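Local coordinates for mitotic checkpoint control protein kinase BUB1 (Drosophila melanogaster, PDB 6JKK), which probably acts as an ATP-dependent protein kinase of the mitotic checkpoint at kinetochores and is represented here by its kinase domain, at residues S17-E20 / S21-F24; V210-M214 / K215-D219. All coordinates share one frame; numbering follows the deposited sequence.

Contact 1 (S17-E20 / S21-F24); sequences SLLE and SIDF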
ATOM      1  N   SER A  17       6.691  23.602  -1.278  1.00 30.70           N
ATOM      2  CA  SER A  17       7.870  24.140  -0.603  1.00 39.13           C
ATOM      3  C   SER A  17       8.975  23.096  -0.481  1.00 33.34           C
ATOM      4  O   SER A  17      10.144  23.381  -0.747  1.00 34.54           O
ATOM      5  CB  SER A  17       7.497  24.666   0.785  1.00 45.33           C
ATOM      6  OG  SER A  17       8.608  24.628   1.663  1.00 53.17           O
ATOM      7  N   LEU A  18       8.594  21.886  -0.081  1.00 28.14           N
ATOM      8  CA  LEU A  18       9.559  20.808   0.114  1.00 35.19           C
ATOM      9  C   LEU A  18      10.243  20.425  -1.194  1.00 32.47           C
ATOM     10  O   LEU A  18      11.469  20.282  -1.245  1.00 28.55           O
ATOM     11  CB  LEU A  18       8.877  19.586   0.736  1.00 36.88           C
ATOM     12  CG  LEU A  18       8.388  19.743   2.177  1.00 36.85           C
ATOM     13  CD1 LEU A  18       7.543  18.554   2.602  1.00 30.76           C
ATOM     14  CD2 LEU A  18       9.564  19.928   3.116  1.00 34.01           C
ATOM     15  N   LEU A  19       9.444  20.259  -2.247  1.00 26.76           N
ATOM     16  CA  LEU A  19       9.973  19.890  -3.558  1.00 27.03           C
ATOM     17  C   LEU A  19      10.900  20.976  -4.099  1.00 28.29           C
ATOM     18  O   LEU A  19      11.929  20.685  -4.723  1.00 30.49           O
ATOM     19  CB  LEU A  19       8.834  19.609  -4.544  1.00 22.17           C
ATOM     20  CG  LEU A  19       8.004  18.366  -4.215  1.00 24.41           C
ATOM     21  CD1 LEU A  19       6.902  18.150  -5.243  1.00 23.97           C
ATOM     22  CD2 LEU A  19       8.910  17.144  -4.129  1.00 20.70           C
ATOM     23  N   GLU A  20      10.540  22.231  -3.860  1.00 27.61           N
ATOM     24  CA  GLU A  20      11.392  23.331  -4.299  1.00 33.40           C
ATOM     25  C   GLU A  20      12.676  23.399  -3.474  1.00 31.60           C
ATOM     26  O   GLU A  20      13.730  23.761  -3.994  1.00 35.04           O
ATOM     27  CB  GLU A  20      10.627  24.661  -4.280  1.00 42.54           C
ATOM     28  CG  GLU A  20       9.769  24.874  -5.528  1.00 55.65           C
ATOM     29  CD  GLU A  20       8.573  25.775  -5.280  1.00 68.67           C
ATOM     30  OE1 GLU A  20       8.529  26.422  -4.213  1.00 74.64           O
ATOM     31  OE2 GLU A  20       7.676  25.829  -6.150  1.00 70.07           O
ATOM     32  N   SER A  21      12.596  23.019  -2.200  1.00 31.52           N
ATOM     33  CA  SER A  21      13.766  23.074  -1.320  1.00 40.93           C
ATOM     34  C   SER A  21      14.860  22.094  -1.758  1.00 39.77           C
ATOM     35  O   SER A  21      16.040  22.288  -1.457  1.00 34.96           O
ATOM     36  CB  SER A  21      13.373  22.811   0.137  1.00 35.62           C
ATOM     37  OG  SER A  21      13.177  21.431   0.377  1.00 32.60           O
ATOM     38  N   ILE A  22      14.465  21.049  -2.481  1.00 32.83           N
ATOM     39  CA  ILE A  22      15.415  20.051  -2.961  1.00 30.60           C
ATOM     40  C   ILE A  22      15.588  20.090  -4.482  1.00 31.74           C
ATOM     41  O   ILE A  22      16.164  19.164  -5.065  1.00 28.66           O
ATOM     42  CB  ILE A  22      14.992  18.632  -2.555  1.00 30.59           C
ATOM     43  CG1 ILE A  22      13.663  18.261  -3.220  1.00 27.33           C
ATOM     44  CG2 ILE A  22      14.886  18.517  -1.039  1.00 33.60           C
ATOM     45  CD1 ILE A  22      13.244  16.853  -2.966  1.00 27.38           C
ATOM     46  N   ASP A  23      15.089  21.154  -5.113  1.00 25.39           N
ATOM     47  CA  ASP A  23      15.241  21.348  -6.559  1.00 25.24           C
ATOM     48  C   ASP A  23      14.766  20.127  -7.352  1.00 26.26           C
ATOM     49  O   ASP A  23      15.497  19.589  -8.188  1.00 25.60           O
ATOM     50  CB  ASP A  23      16.698  21.682  -6.906  1.00 31.51           C
ATOM     51  CG  ASP A  23      17.170  22.984  -6.277  1.00 43.59           C
ATOM     52  OD1 ASP A  23      16.458  24.003  -6.405  1.00 44.35           O
ATOM     53  OD2 ASP A  23      18.254  22.981  -5.657  1.00 46.81           O
ATOM     54  N   PHE A  24      13.542  19.691  -7.074  1.00 23.71           N
ATOM     55  CA  PHE A  24      13.013  18.476  -7.675  1.00 22.16           C
ATOM     56  C   PHE A  24      12.826  18.597  -9.194  1.00 25.69           C
ATOM     57  O   PHE A  24      13.145  17.665  -9.934  1.00 24.97           O
ATOM     58  CB  PHE A  24      11.699  18.073  -7.001  1.00 19.44           C
ATOM     59  CG  PHE A  24      11.186  16.733  -7.439  1.00 17.62           C
ATOM     60  CD1 PHE A  24      11.926  15.581  -7.195  1.00 16.95           C
ATOM     61  CD2 PHE A  24       9.976  16.626  -8.103  1.00 17.33           C
ATOM     62  CE1 PHE A  24      11.461  14.340  -7.602  1.00 16.65           C
ATOM     63  CE2 PHE A  24       9.496  15.393  -8.512  1.00 17.04           C
ATOM     64  CZ  PHE A  24      10.237  14.245  -8.264  1.00 18.84           C
TER

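Contact 2 (V210-M214 / K215-D219); sequences VSIDM and KLFPD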
ATOM      1  N   VAL A 210       0.109  10.303  -1.508  1.00 16.00           N
ATOM      2  CA  VAL A 210       0.069  11.175  -0.334  1.00 21.00           C
ATOM      3  C   VAL A 210       1.043  10.715   0.750  1.00 23.85           C
ATOM      4  O   VAL A 210       0.835  10.977   1.935  1.00 25.32           O
ATOM      5  CB  VAL A 210      -1.359  11.292   0.256  1.00 20.63           C
ATOM      6  CG1 VAL A 210      -2.285  11.959  -0.734  1.00 21.72           C
ATOM      7  CG2 VAL A 210      -1.917   9.921   0.661  1.00 19.05           C
ATOM      8  N   SER A 211       2.109  10.031   0.344  1.00 17.42           N
ATOM      9  CA  SER A 211       3.058   9.486   1.311  1.00 13.49           C
ATOM     10  C   SER A 211       3.841  10.599   2.001  1.00 17.92           C
ATOM     11  O   SER A 211       3.864  11.740   1.529  1.00 20.99           O
ATOM     12  CB  SER A 211       4.002   8.478   0.645  1.00 13.77           C
ATOM     13  OG  SER A 211       3.281   7.337   0.213  1.00 12.78           O
ATOM     14  N   ILE A 212       4.468  10.265   3.126  1.00 19.89           N
ATOM     15  CA  ILE A 212       5.213  11.242   3.917  1.00 22.28           C
ATOM     16  C   ILE A 212       6.681  10.838   4.020  1.00 20.82           C
ATOM     17  O   ILE A 212       6.980   9.701   4.378  1.00 22.29           O
ATOM     18  CB  ILE A 212       4.627  11.339   5.337  1.00 19.06           C
ATOM     19  CG1 ILE A 212       3.156  11.756   5.284  1.00 22.83           C
ATOM     20  CG2 ILE A 212       5.441  12.298   6.207  1.00 21.82           C
ATOM     21  CD1 ILE A 212       2.445  11.613   6.617  1.00 26.26           C
ATOM     22  N   ASP A 213       7.592  11.756   3.699  1.00 19.38           N
ATOM     23  CA  ASP A 213       9.017  11.483   3.849  1.00 19.76           C
ATOM     24  C   ASP A 213       9.539  12.111   5.135  1.00 24.88           C
ATOM     25  O   ASP A 213       9.715  13.328   5.214  1.00 24.79           O
ATOM     26  CB  ASP A 213       9.811  11.987   2.637  1.00 19.59           C
ATOM     27  CG  ASP A 213      11.289  11.634   2.714  1.00 21.68           C
ATOM     28  OD1 ASP A 213      11.700  10.928   3.664  1.00 21.52           O
ATOM     29  OD2 ASP A 213      12.044  12.066   1.819  1.00 20.19           O
ATOM     30  N   MET A 214       9.791  11.270   6.135  1.00 18.90           N
ATOM     31  CA  MET A 214      10.251  11.744   7.438  1.00 21.10           C
ATOM     32  C   MET A 214      11.666  12.322   7.396  1.00 25.24           C
ATOM     33  O   MET A 214      12.055  13.074   8.292  1.00 26.15           O
ATOM     34  CB  MET A 214      10.169  10.618   8.477  1.00 21.68           C
ATOM     35  CG  MET A 214       8.760  10.121   8.733  1.00 21.71           C
ATOM     36  SD  MET A 214       7.686  11.409   9.393  1.00 26.83           S
ATOM     37  CE  MET A 214       8.344  11.570  11.049  1.00 28.68           C
ATOM     38  N   LYS A 215      12.430  11.980   6.358  1.00 22.40           N
ATOM     39  CA  LYS A 215      13.801  12.474   6.227  1.00 29.64           C
ATOM     40  C   LYS A 215      13.847  13.963   5.879  1.00 29.03           C
ATOM     41  O   LYS A 215      14.899  14.603   5.974  1.00 30.76           O
ATOM     42  CB  LYS A 215      14.589  11.652   5.197  1.00 25.45           C
ATOM     43  CG  LYS A 215      14.836  10.204   5.622  1.00 30.00           C
ATOM     44  CD  LYS A 215      15.972   9.566   4.821  1.00 32.69           C
ATOM     45  CE  LYS A 215      16.150   8.091   5.175  1.00 33.69           C
ATOM     46  NZ  LYS A 215      16.588   7.890   6.589  1.00 33.81           N
ATOM     47  N   LEU A 216      12.702  14.510   5.487  1.00 27.64           N
ATOM     48  CA  LEU A 216      12.596  15.930   5.163  1.00 26.82           C
ATOM     49  C   LEU A 216      12.234  16.766   6.390  1.00 31.07           C
ATOM     50  O   LEU A 216      12.133  17.990   6.305  1.00 29.65           O
ATOM     51  CB  LEU A 216      11.559  16.149   4.061  1.00 24.99           C
ATOM     52  CG  LEU A 216      11.925  15.614   2.680  1.00 29.32           C
ATOM     53  CD1 LEU A 216      10.846  15.952   1.665  1.00 28.86           C
ATOM     54  CD2 LEU A 216      13.260  16.177   2.242  1.00 31.23           C
ATOM     55  N   PHE A 217      12.045  16.102   7.527  1.00 27.84           N
ATOM     56  CA  PHE A 217      11.655  16.783   8.755  1.00 29.36           C
ATOM     57  C   PHE A 217      12.692  16.533   9.840  1.00 31.67           C
ATOM     58  O   PHE A 217      13.479  15.593   9.738  1.00 32.60           O
ATOM     59  CB  PHE A 217      10.276  16.284   9.208  1.00 31.94           C
ATOM     60  CG  PHE A 217       9.181  16.547   8.216  1.00 34.55           C
ATOM     61  CD1 PHE A 217       8.995  17.819   7.691  1.00 34.95           C
ATOM     62  CD2 PHE A 217       8.342  15.521   7.801  1.00 34.71           C
ATOM     63  CE1 PHE A 217       7.990  18.069   6.773  1.00 37.21           C
ATOM     64  CE2 PHE A 217       7.335  15.761   6.884  1.00 28.52           C
ATOM     65  CZ  PHE A 217       7.161  17.037   6.368  1.00 33.64           C
ATOM     66  N   PRO A 218      12.709  17.383  10.881  1.00 38.43           N
ATOM     67  CA  PRO A 218      13.612  17.114  12.004  1.00 45.00           C
ATOM     68  C   PRO A 218      13.348  15.747  12.615  1.00 45.26           C
ATOM     69  O   PRO A 218      12.216  15.250  12.558  1.00 38.87           O
ATOM     70  CB  PRO A 218      13.230  18.192  13.021  1.00 47.46           C
ATOM     71  CG  PRO A 218      12.690  19.309  12.205  1.00 48.78           C
ATOM     72  CD  PRO A 218      11.986  18.658  11.044  1.00 44.94           C
ATOM     73  N   ASP A 219      14.393  15.141  13.170  1.00 45.79           N
ATOM     74  CA  ASP A 219      14.221  14.021  14.077  1.00 49.26           C
ATOM     75  C   ASP A 219      13.196  14.474  15.108  1.00 58.47           C
ATOM     76  O   ASP A 219      13.192  15.645  15.500  1.00 71.72           O
ATOM     77  CB  ASP A 219      15.535  13.699  14.791  1.00 55.50           C
ATOM     78  CG  ASP A 219      16.615  13.191  13.853  1.00 61.18           C
ATOM     79  OD1 ASP A 219      17.545  12.514  14.344  1.00 62.32           O
ATOM     80  OD2 ASP A 219      16.542  13.466  12.637  1.00 62.99           O
TER
HETATM   81  O   HOH W   1      11.477  13.048  10.924  1.00 29.24           O

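Contact 1 (S17-E20 / S21-F24)
Phe24 reaches back to Leu19 through its backbone, N to O at 3.0 Å, and this six-residue link closes a Schellman motif at the end of helix 12-21. Its inner bond runs from Asp23 N to Glu20 O, 3.1 Å, with the donor above the carbonyl plane. Asp23 is the C-prime residue and carries the positive phi (53°) that lets the chain swing out of the helix, so that Phe24 can start the next one. After glycine and asparagine, aspartate is among the residues that tolerate such a phi, and here its charged group is exposed. One turn earlier the spacing is still helical, Ser21 N donating to Ser17 O at 2.9 Å. Ile22 N, at the transition, divides itself between Leu18 O and Leu19 O, and both bonds are weak.

Ser21 suits the last turn of a helix because its hydroxyl can fold back on the preceding turn. With chi1 at 78°, OG stands between the backbone N and the carbonyl carbon and donates to Leu18 O at 2.6 Å, adding a side-chain bond to a carbonyl to which Ile22 N bonds weakly. The apolar work falls to Leu19 and Phe24, both buried, whose side chains lie side by side and point the same way. Leu19 CD2 comes obliquely to the root of the ring, 4.0 Å from Phe24 CG. Phe24 CG lies anti to its own N (chi1 -172°), which carries the ring beyond the leucine while CB stays against Leu19 O. Ile22 sets CG1 3.3 Å from that same carbonyl oxygen, and its CD1 approaches Leu19 CD2 more loosely.

The motif thus joins helix 12-21 to helix 24-28 with almost no linker, and the apolar side of the turn rests on helix 92-104, where Leu19 packs on Tyr92, Trp93 and Tyr96, and Ile22 on Tyr96.

Contact 2 (V210-M214 / K215-D219)
Asp213 and Lys215 are joined by an Asx turn, Asp213 OD1 accepting Lys215 N at 3.0 Å from above the carboxylate plane. A chi1 of -176° points CG away from the aspartate's backbone N and turns the carboxylate toward the N-H of Lys215 in the 3-10 turn, a place that suits a short acidic side chain. Two backbone bonds shape the turn itself: Leu216 N to Asp213 O, 3.2 Å, and Phe217 N to Met214 O, 3.1 Å. A water lies between Met214 O, at 2.7 Å, and Pro218 O, linking the turn to the chain beyond it.

Van der Waals contacts fill in around this frame. Leu216 crosses the aspartate at about a right angle, its CG 3.7 Å from Asp213 OD2. The Phe217 ring turns back over the start of the bend and Asp213 O approaches it obliquely. Its apolar partners are Ile212, whose CG2 meets the edge 4.0 Å from Phe217 CE2, and Met214, whose SD sits farther off, near CD2.

The other carboxylate oxygen, OD2, forms a salt bridge with Arg104 and a hydrogen bond with Tyr96 OH, both on helix 92-104. An alanine here would take away the side-chain acceptor of Lys215 N and would probably leave Arg104 without its acidic partner and the Tyr96 hydroxyl freer to turn.

One carboxylate therefore serves two elements, the turn that follows strand 212-213 and the helix beside it; the arginine and the donors around it are likely to favour its ionised form.

How the contacts relate
Contact 1 comes first along the chain, where helix 12-21 gives way to helix 24-28, and contact 2 follows much later, just after the DFG sequence in the early activation segment. Their centres are nevertheless only about 13 Å apart, and they touch: Leu18 CD1 packs on Phe217 CZ at 4.1 Å, and Leu18 CB on Leu216 CD1. Both lean on helix 92-104, which by its place in the kinase fold corresponds to helix C; Trp93 and Tyr96 meet each of them. Strand 212-213 pairs in addition with strand 178-179. The N-terminal helices, helix C and the activation segment thus form one continuous packed region, though the two contacts themselves lie away from the predicted ATP-binding lysine.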